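Long-range contacts in succinoglycan biosynthesis protein (Bacillus cereus ATCC 14579, PDB 3B55), which is of unproven function but binds calcium and belongs to the erythromycin esterase-like family, so it may act as a hydrolase: residues 187-195 / 241-252; 337-348 / 427-438. The protein carries 1 engineered substitution. One frame throughout, in Å; residues are numbered along the deposited sequence.

Interaction 1: residues 187-195 / 241-252; sequences YIKANNSKL and NKSYLNGKSKEF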
# COMPACT_ATOMS: atom_id res chain seq x y z
N TYR A 187 -15.45 -0.28 23.28
CA TYR A 187 -16.10 -1.57 23.09
C TYR A 187 -16.19 -2.41 24.37
O TYR A 187 -17.12 -3.18 24.55
CB TYR A 187 -15.36 -2.37 22.02
CG TYR A 187 -16.06 -3.66 21.62
CD1 TYR A 187 -17.05 -3.66 20.63
CD2 TYR A 187 -15.72 -4.86 22.23
CE1 TYR A 187 -17.68 -4.85 20.26
CE2 TYR A 187 -16.35 -6.05 21.87
CZ TYR A 187 -17.33 -6.04 20.88
OH TYR A 187 -17.94 -7.22 20.53
N ILE A 188 -15.20 -2.26 25.25
CA ILE A 188 -15.18 -3.00 26.50
C ILE A 188 -16.16 -2.37 27.49
O ILE A 188 -16.84 -3.06 28.24
CB ILE A 188 -13.78 -3.00 27.13
CG1 ILE A 188 -12.77 -3.59 26.14
CG2 ILE A 188 -13.80 -3.78 28.44
CD1 ILE A 188 -11.38 -3.80 26.72
N LYS A 189 -16.20 -1.04 27.46
CA LYS A 189 -17.07 -0.27 28.33
C LYS A 189 -18.53 -0.60 28.00
O LYS A 189 -19.36 -0.77 28.90
CB LYS A 189 -16.80 1.22 28.09
CG LYS A 189 -17.45 2.18 29.07
CD LYS A 189 -16.96 3.62 28.86
CE LYS A 189 -15.46 3.76 29.08
NZ LYS A 189 -15.00 5.18 29.03
N ALA A 190 -18.82 -0.73 26.71
CA ALA A 190 -20.16 -1.03 26.23
C ALA A 190 -20.56 -2.51 26.33
O ALA A 190 -21.71 -2.82 26.64
CB ALA A 190 -20.31 -0.55 24.78
N ASN A 191 -19.63 -3.43 26.08
CA ASN A 191 -19.97 -4.85 26.14
C ASN A 191 -19.65 -5.60 27.43
O ASN A 191 -20.28 -6.62 27.70
CB ASN A 191 -19.34 -5.60 24.97
CG ASN A 191 -20.04 -5.32 23.66
OD1 ASN A 191 -20.00 -4.20 23.15
ND2 ASN A 191 -20.70 -6.34 23.11
N ASN A 192 -18.68 -5.13 28.20
CA ASN A 192 -18.31 -5.81 29.44
C ASN A 192 -17.46 -4.87 30.28
O ASN A 192 -16.28 -5.14 30.52
CB ASN A 192 -17.53 -7.08 29.13
CG ASN A 192 -17.33 -7.97 30.34
OD1 ASN A 192 -17.48 -7.53 31.48
ND2 ASN A 192 -16.98 -9.23 30.10
N SER A 193 -18.07 -3.78 30.72
CA SER A 193 -17.39 -2.77 31.52
C SER A 193 -16.60 -3.31 32.71
O SER A 193 -15.68 -2.65 33.20
CB SER A 193 -18.40 -1.73 32.00
OG SER A 193 -19.61 -2.34 32.41
N LYS A 194 -16.94 -4.50 33.19
CA LYS A 194 -16.23 -5.07 34.33
C LYS A 194 -14.76 -5.33 34.00
O LYS A 194 -13.91 -5.31 34.89
CB LYS A 194 -16.90 -6.39 34.76
CG LYS A 194 -16.42 -6.94 36.08
CD LYS A 194 -17.18 -8.21 36.47
CE LYS A 194 -16.91 -8.60 37.92
NZ LYS A 194 -16.39 -9.99 38.04
N LEU A 195 -14.46 -5.54 32.72
CA LEU A 195 -13.10 -5.81 32.26
C LEU A 195 -12.20 -4.58 32.12
O LEU A 195 -10.97 -4.71 32.08
CB LEU A 195 -13.13 -6.53 30.91
CG LEU A 195 -13.36 -8.04 30.83
CD1 LEU A 195 -13.30 -8.45 29.37
CD2 LEU A 195 -12.31 -8.79 31.65
N ASN A 241 -11.83 -13.39 27.11
CA ASN A 241 -13.14 -12.88 27.51
C ASN A 241 -14.02 -12.76 26.27
O ASN A 241 -15.03 -12.05 26.25
CB ASN A 241 -13.00 -11.52 28.18
CG ASN A 241 -12.28 -11.61 29.51
OD1 ASN A 241 -11.11 -11.24 29.63
ND2 ASN A 241 -12.98 -12.13 30.52
N LYS A 242 -13.60 -13.49 25.24
CA LYS A 242 -14.28 -13.52 23.95
C LYS A 242 -15.80 -13.71 24.11
O LYS A 242 -16.58 -12.87 23.65
CB LYS A 242 -13.67 -14.66 23.12
CG LYS A 242 -14.02 -14.69 21.65
CD LYS A 242 -13.17 -15.72 20.92
CE LYS A 242 -13.65 -15.92 19.49
NZ LYS A 242 -13.67 -14.64 18.72
N SER A 243 -16.21 -14.78 24.79
CA SER A 243 -17.63 -15.06 24.99
C SER A 243 -18.39 -13.99 25.78
O SER A 243 -19.61 -13.88 25.67
CB SER A 243 -17.82 -16.41 25.68
OG SER A 243 -17.32 -16.37 27.00
N TYR A 244 -17.69 -13.23 26.61
CA TYR A 244 -18.35 -12.19 27.41
C TYR A 244 -18.29 -10.85 26.68
O TYR A 244 -18.67 -9.82 27.22
CB TYR A 244 -17.67 -12.05 28.77
CG TYR A 244 -17.27 -13.35 29.43
CD1 TYR A 244 -18.23 -14.22 29.97
CD2 TYR A 244 -15.93 -13.72 29.50
CE1 TYR A 244 -17.85 -15.43 30.58
CE2 TYR A 244 -15.54 -14.92 30.10
CZ TYR A 244 -16.50 -15.77 30.64
OH TYR A 244 -16.10 -16.95 31.23
N LEU A 245 -17.81 -10.89 25.43
CA LEU A 245 -17.67 -9.69 24.61
C LEU A 245 -18.31 -9.85 23.23
O LEU A 245 -18.00 -9.09 22.32
CB LEU A 245 -16.18 -9.37 24.43
CG LEU A 245 -15.38 -8.85 25.62
CD1 LEU A 245 -13.89 -8.94 25.33
CD2 LEU A 245 -15.78 -7.41 25.91
N ASN A 246 -19.21 -10.83 23.07
CA ASN A 246 -19.87 -11.06 21.78
C ASN A 246 -18.76 -11.32 20.75
O ASN A 246 -18.67 -10.64 19.72
CB ASN A 246 -20.73 -9.85 21.39
CG ASN A 246 -21.59 -10.11 20.16
OD1 ASN A 246 -21.95 -11.25 19.87
ND2 ASN A 246 -21.94 -9.04 19.45
N GLY A 247 -17.93 -12.31 21.06
CA GLY A 247 -16.81 -12.67 20.21
C GLY A 247 -17.03 -13.22 18.81
O GLY A 247 -16.15 -13.08 17.97
N LYS A 248 -18.16 -13.85 18.54
CA LYS A 248 -18.39 -14.40 17.21
C LYS A 248 -18.78 -13.31 16.21
O LYS A 248 -18.90 -13.58 15.01
CB LYS A 248 -19.50 -15.47 17.23
CG LYS A 248 -19.25 -16.65 18.19
CD LYS A 248 -20.45 -17.62 18.23
CE LYS A 248 -20.28 -18.83 17.29
NZ LYS A 248 -20.29 -18.49 15.83
N SER A 249 -18.97 -12.09 16.70
CA SER A 249 -19.38 -10.97 15.85
C SER A 249 -18.26 -10.34 15.05
O SER A 249 -17.08 -10.54 15.31
CB SER A 249 -20.06 -9.89 16.69
OG SER A 249 -19.14 -9.24 17.55
N LYS A 250 -18.66 -9.54 14.06
CA LYS A 250 -17.74 -8.84 13.18
C LYS A 250 -17.15 -7.60 13.83
O LYS A 250 -16.10 -7.12 13.41
CB LYS A 250 -18.46 -8.48 11.88
CG LYS A 250 -18.71 -9.70 10.99
CD LYS A 250 -20.19 -9.96 10.72
CE LYS A 250 -20.34 -11.08 9.70
NZ LYS A 250 -21.71 -11.18 9.12
N GLU A 251 -17.82 -7.07 14.85
CA GLU A 251 -17.31 -5.89 15.54
C GLU A 251 -16.20 -6.31 16.49
O GLU A 251 -15.25 -5.55 16.71
CB GLU A 251 -18.41 -5.19 16.33
CG GLU A 251 -19.63 -4.80 15.52
CD GLU A 251 -20.59 -3.92 16.29
OE1 GLU A 251 -20.76 -4.13 17.51
OE2 GLU A 251 -21.18 -3.00 15.67
N PHE A 252 -16.30 -7.51 17.05
CA PHE A 252 -15.25 -7.97 17.95
C PHE A 252 -14.01 -8.26 17.10
O PHE A 252 -12.88 -8.17 17.58
CB PHE A 252 -15.68 -9.24 18.68
CG PHE A 252 -14.59 -9.86 19.51
CD1 PHE A 252 -13.77 -10.86 18.98
CD2 PHE A 252 -14.35 -9.43 20.81
CE1 PHE A 252 -12.74 -11.41 19.73
CE2 PHE A 252 -13.32 -9.97 21.57
CZ PHE A 252 -12.51 -10.96 21.03
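The turn that joins helix 221-240 to helix 250-268 packs here against the C-terminal end of helix 178-192, at the periphery of an all-helical part of the erythromycin esterase-like fold, and Tyr187 makes the short hydrogen bond between them. With CG anti to the backbone nitrogen (chi1 -173°), its ring reaches across to the turn, and Tyr187 OH donates to Leu245 O over 2.6 Å. The acceptor sits at the edge of the phenol, near the ring plane, and the C=O...donor angle of 165° brings the hydroxyl in almost head-on to the carbonyl. Further along the second segment, Phe252 crosses the tyrosine at about a right angle: Tyr187 CE2 comes to the edge of the phenylalanine ring, 4.1 Å from Phe252 CD2. Glu251 CB comes obliquely to Tyr187 CE1, the ring carbon on the other flank of the hydroxyl, at 4.0 Å.

Leu245 fills the middle of the interface. Its two methyls divide the work, CD2 lying 3.7 Å from Asn192 CB and CD1 4.1 Å from Leu195 CD1. Leu238 of helix 221-240 touches both Leu245 and Ile188, and Leu237 touches Leu195, so the preceding helix closes the apolar side of the joint. Asn192 runs alongside Tyr244, pointing the same way, its amide plane 77° from the ring; the bond from Asn192 ND2 to Tyr244 O is weak.

The turn also braces itself. Lys242 NZ donates to Gly247 O from above the carbonyl plane, while residues Asn246 to Ser249 form a type I beta turn that leads into helix 250-268. Ser249 is the N-cap of that helix: its OG accepts weakly from Phe252 N and donates to Asn246 O at 2.6 Å.

Interaction 2: residues 337-348 / 427-438; sequences VSIGTSVYEGQY and FDILVQIQKVSP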
# COMPACT_ATOMS: atom_id res chain seq x y z
N VAL A 337 -3.18 -10.86 -7.28
CA VAL A 337 -2.71 -10.38 -8.57
C VAL A 337 -1.95 -9.10 -8.27
O VAL A 337 -2.43 -8.25 -7.52
CB VAL A 337 -3.88 -10.07 -9.54
CG1 VAL A 337 -3.36 -9.29 -10.74
CG2 VAL A 337 -4.52 -11.36 -10.01
N SER A 338 -0.77 -8.96 -8.85
CA SER A 338 0.05 -7.78 -8.60
C SER A 338 0.21 -6.91 -9.84
O SER A 338 0.72 -7.35 -10.87
CB SER A 338 1.43 -8.22 -8.09
OG SER A 338 2.29 -7.11 -7.92
N ILE A 339 -0.24 -5.67 -9.72
CA ILE A 339 -0.14 -4.72 -10.81
C ILE A 339 0.85 -3.63 -10.43
O ILE A 339 0.74 -3.03 -9.37
CB ILE A 339 -1.49 -4.05 -11.10
CG1 ILE A 339 -2.50 -5.11 -11.55
CG2 ILE A 339 -1.32 -2.98 -12.18
CD1 ILE A 339 -3.91 -4.58 -11.74
N GLY A 340 1.84 -3.39 -11.29
CA GLY A 340 2.82 -2.36 -10.99
C GLY A 340 2.79 -1.28 -12.06
O GLY A 340 2.36 -1.53 -13.18
N THR A 341 3.24 -0.08 -11.70
CA THR A 341 3.29 1.03 -12.66
C THR A 341 4.74 1.31 -12.96
O THR A 341 5.62 1.02 -12.15
CB THR A 341 2.63 2.32 -12.10
OG1 THR A 341 3.03 2.53 -10.74
CG2 THR A 341 1.11 2.22 -12.19
N SER A 342 5.01 1.85 -14.15
CA SER A 342 6.37 2.16 -14.53
C SER A 342 6.42 3.47 -15.30
O SER A 342 5.45 3.86 -15.96
CB SER A 342 6.95 1.02 -15.37
OG SER A 342 8.36 1.11 -15.44
N VAL A 343 7.55 4.15 -15.22
CA VAL A 343 7.69 5.43 -15.87
C VAL A 343 8.83 5.47 -16.88
O VAL A 343 9.51 4.46 -17.10
CB VAL A 343 7.92 6.52 -14.81
CG1 VAL A 343 6.69 6.65 -13.93
CG2 VAL A 343 9.13 6.15 -13.96
N TYR A 344 9.04 6.64 -17.47
CA TYR A 344 10.10 6.83 -18.46
C TYR A 344 10.71 8.24 -18.37
O TYR A 344 11.86 8.40 -17.97
CB TYR A 344 9.54 6.57 -19.86
CG TYR A 344 10.56 6.74 -20.96
CD1 TYR A 344 11.81 6.14 -20.88
CD2 TYR A 344 10.27 7.52 -22.08
CE1 TYR A 344 12.76 6.31 -21.88
CE2 TYR A 344 11.21 7.70 -23.10
CZ TYR A 344 12.45 7.09 -22.99
OH TYR A 344 13.38 7.26 -23.99
N GLU A 345 9.94 9.25 -18.74
CA GLU A 345 10.44 10.62 -18.69
C GLU A 345 9.53 11.51 -17.85
O GLU A 345 8.36 11.19 -17.62
CB GLU A 345 10.56 11.21 -20.10
CG GLU A 345 11.50 10.46 -21.03
CD GLU A 345 11.58 11.09 -22.43
OE1 GLU A 345 10.51 11.42 -22.99
OE2 GLU A 345 12.70 11.23 -22.96
N GLY A 346 10.08 12.63 -17.37
CA GLY A 346 9.29 13.54 -16.57
C GLY A 346 9.90 13.93 -15.24
O GLY A 346 11.06 13.62 -14.95
N GLN A 347 9.11 14.62 -14.42
CA GLN A 347 9.54 15.06 -13.11
C GLN A 347 8.57 14.59 -12.04
O GLN A 347 7.40 14.35 -12.31
CB GLN A 347 9.65 16.59 -13.08
CG GLN A 347 10.55 17.14 -14.17
CD GLN A 347 10.70 18.64 -14.11
OE1 GLN A 347 11.44 19.17 -13.28
NE2 GLN A 347 9.98 19.33 -14.99
N TYR A 348 9.07 14.47 -10.81
CA TYR A 348 8.25 14.00 -9.71
C TYR A 348 8.70 14.62 -8.40
O TYR A 348 9.81 15.17 -8.32
CB TYR A 348 8.35 12.48 -9.60
CG TYR A 348 9.78 11.97 -9.55
CD1 TYR A 348 10.52 11.79 -10.73
CD2 TYR A 348 10.41 11.69 -8.34
CE1 TYR A 348 11.85 11.35 -10.69
CE2 TYR A 348 11.73 11.24 -8.29
CZ TYR A 348 12.44 11.08 -9.47
OH TYR A 348 13.75 10.68 -9.43
N PHE A 427 5.77 -8.64 -11.14
CA PHE A 427 4.40 -8.27 -11.47
C PHE A 427 3.71 -9.12 -12.53
O PHE A 427 4.34 -9.61 -13.48
CB PHE A 427 4.34 -6.82 -11.95
CG PHE A 427 4.92 -5.83 -10.99
CD1 PHE A 427 4.24 -5.51 -9.81
CD2 PHE A 427 6.13 -5.20 -11.27
CE1 PHE A 427 4.77 -4.56 -8.92
CE2 PHE A 427 6.67 -4.25 -10.38
CZ PHE A 427 5.99 -3.93 -9.21
N ASP A 428 2.40 -9.27 -12.38
CA ASP A 428 1.58 -10.02 -13.32
C ASP A 428 1.14 -9.03 -14.41
O ASP A 428 1.00 -9.39 -15.57
CB ASP A 428 0.32 -10.58 -12.63
CG ASP A 428 0.65 -11.51 -11.47
OD1 ASP A 428 1.42 -12.48 -11.68
OD2 ASP A 428 0.14 -11.27 -10.36
N ILE A 429 0.93 -7.78 -14.02
CA ILE A 429 0.47 -6.76 -14.96
C ILE A 429 1.24 -5.46 -14.82
O ILE A 429 1.42 -4.96 -13.71
CB ILE A 429 -1.03 -6.49 -14.74
CG1 ILE A 429 -1.81 -7.80 -14.91
CG2 ILE A 429 -1.54 -5.42 -15.73
CD1 ILE A 429 -3.25 -7.74 -14.42
N LEU A 430 1.69 -4.90 -15.94
CA LEU A 430 2.42 -3.64 -15.92
C LEU A 430 1.70 -2.51 -16.64
O LEU A 430 1.21 -2.68 -17.76
CB LEU A 430 3.82 -3.79 -16.53
CG LEU A 430 4.60 -2.47 -16.40
CD1 LEU A 430 5.58 -2.56 -15.23
CD2 LEU A 430 5.34 -2.15 -17.68
N VAL A 431 1.65 -1.35 -16.00
CA VAL A 431 1.03 -0.17 -16.56
C VAL A 431 2.14 0.86 -16.76
O VAL A 431 2.73 1.33 -15.79
CB VAL A 431 -0.04 0.40 -15.62
CG1 VAL A 431 -0.55 1.72 -16.15
CG2 VAL A 431 -1.17 -0.61 -15.48
N GLN A 432 2.42 1.19 -18.02
CA GLN A 432 3.47 2.15 -18.34
C GLN A 432 2.89 3.53 -18.65
O GLN A 432 1.93 3.66 -19.39
CB GLN A 432 4.28 1.66 -19.56
CG GLN A 432 5.39 2.60 -20.01
CD GLN A 432 6.64 2.52 -19.13
OE1 GLN A 432 7.55 3.35 -19.24
NE2 GLN A 432 6.70 1.51 -18.26
N ILE A 433 3.49 4.56 -18.05
CA ILE A 433 3.09 5.94 -18.26
C ILE A 433 4.37 6.64 -18.72
O ILE A 433 5.30 6.85 -17.93
CB ILE A 433 2.55 6.56 -16.94
CG1 ILE A 433 1.43 5.68 -16.40
CG2 ILE A 433 2.01 7.97 -17.19
CD1 ILE A 433 0.89 6.13 -15.07
N GLN A 434 4.42 6.98 -20.00
CA GLN A 434 5.61 7.57 -20.60
C GLN A 434 6.03 8.95 -20.08
O GLN A 434 7.22 9.26 -20.07
CB GLN A 434 5.46 7.58 -22.12
CG GLN A 434 5.04 6.22 -22.69
CD GLN A 434 6.13 5.15 -22.56
OE1 GLN A 434 6.80 5.04 -21.54
NE2 GLN A 434 6.28 4.33 -23.61
N LYS A 435 5.08 9.78 -19.66
CA LYS A 435 5.48 11.08 -19.12
C LYS A 435 4.69 11.47 -17.87
O LYS A 435 3.47 11.54 -17.88
CB LYS A 435 5.36 12.20 -20.16
CG LYS A 435 6.01 13.50 -19.64
CD LYS A 435 5.75 14.73 -20.49
CE LYS A 435 6.80 14.90 -21.58
NZ LYS A 435 8.17 14.66 -21.05
N VAL A 436 5.42 11.71 -16.79
CA VAL A 436 4.78 12.11 -15.54
C VAL A 436 5.19 13.52 -15.14
O VAL A 436 6.18 14.05 -15.63
CB VAL A 436 5.14 11.15 -14.39
CG1 VAL A 436 4.77 9.72 -14.76
CG2 VAL A 436 6.63 11.26 -14.06
N SER A 437 4.40 14.10 -14.24
CA SER A 437 4.65 15.42 -13.70
C SER A 437 4.43 15.29 -12.18
O SER A 437 3.84 14.32 -11.71
CB SER A 437 3.69 16.44 -14.31
OG SER A 437 2.34 16.15 -13.97
N PRO A 438 4.90 16.28 -11.39
CA PRO A 438 4.76 16.26 -9.93
C PRO A 438 3.33 16.17 -9.37
O PRO A 438 2.40 16.79 -9.90
CB PRO A 438 5.45 17.57 -9.51
CG PRO A 438 6.44 17.82 -10.62
CD PRO A 438 5.60 17.49 -11.84
O HOH W 1 7.10 8.71 -17.07
O HOH W 2 7.58 10.40 -22.59
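Chi1 of -56° sets CG of Phe427 anti to its own carbonyl carbon, and the ring comes to lie over Gly340, whose CA sits 3.8 Å from the ring centroid in a CH-pi contact, 19° off the normal. Having no side chain, Gly340 lets the ring settle directly on the strand. Ser338 OG, anti to its backbone nitrogen at chi1 176°, meets the edge of the same ring near Phe427 CD1; its polar partner is Val310 O.

These residues open a parallel pairing of neighbouring strands in the mixed central sheet. Ser338 O accepts from both Asp428 N and Ile429 N, and the ladder then alternates: Gly340 N to Ile429 O, Val431 N to Gly340 O, Ser342 N to Val431 O, Ile433 N to Ser342 O. On one face Ile339 lies alongside Ile429, CG1 3.8 Å from Ile429 CB, and Thr341 runs beside Val431 in the same direction; Thr341 OG1 is bonded to Gly81 O and Ala83 N on the far side of its strand. On the other face Leu430 CD1 meets Ser342 CB, with Phe375 of helix 371-376 against Leu430.

Both segments turn a corner, at Glu345 and at Gln434, where a water accepts from Tyr344 N and donates to Ile433 O, 2.7 Å away, and to Glu345 O. Pairing resumes through Glu345 N to Gln434 O, 3.0 Å, and Val436 N to Glu345 O. Val343 CG1 and Val436 CG1 meet at 3.7 Å, their side chains crossing at about a right angle.

Backbone bonds thus carry most of the pairing, while the hydroxyls of Ser338 and Thr341 bond elsewhere; the register therefore depends little on side-chain identity, and water takes over where the corner breaks the ladder.

How the interactions relate
Interaction 2 belongs to the core and interaction 1 to the periphery: their centres are 46 Å apart, on opposite sides of the chain's centre, and no atoms touch. They share no helix or strand. The 337-348/427-438 contact, mostly buried, pairs two strands of the central sheet through a repeating backbone ladder and carries on past a corner into a second short pairing. The 187-195/241-252 pair instead joins a helix end to an interhelical turn, with less than half as much surface buried, and depends on one short side-chain-to-carbonyl bond plus leucine packing. Calcium lies nearer to interaction 2, about 12 Å from the side chain of Thr341, whereas interaction 1 is remote from the metal site.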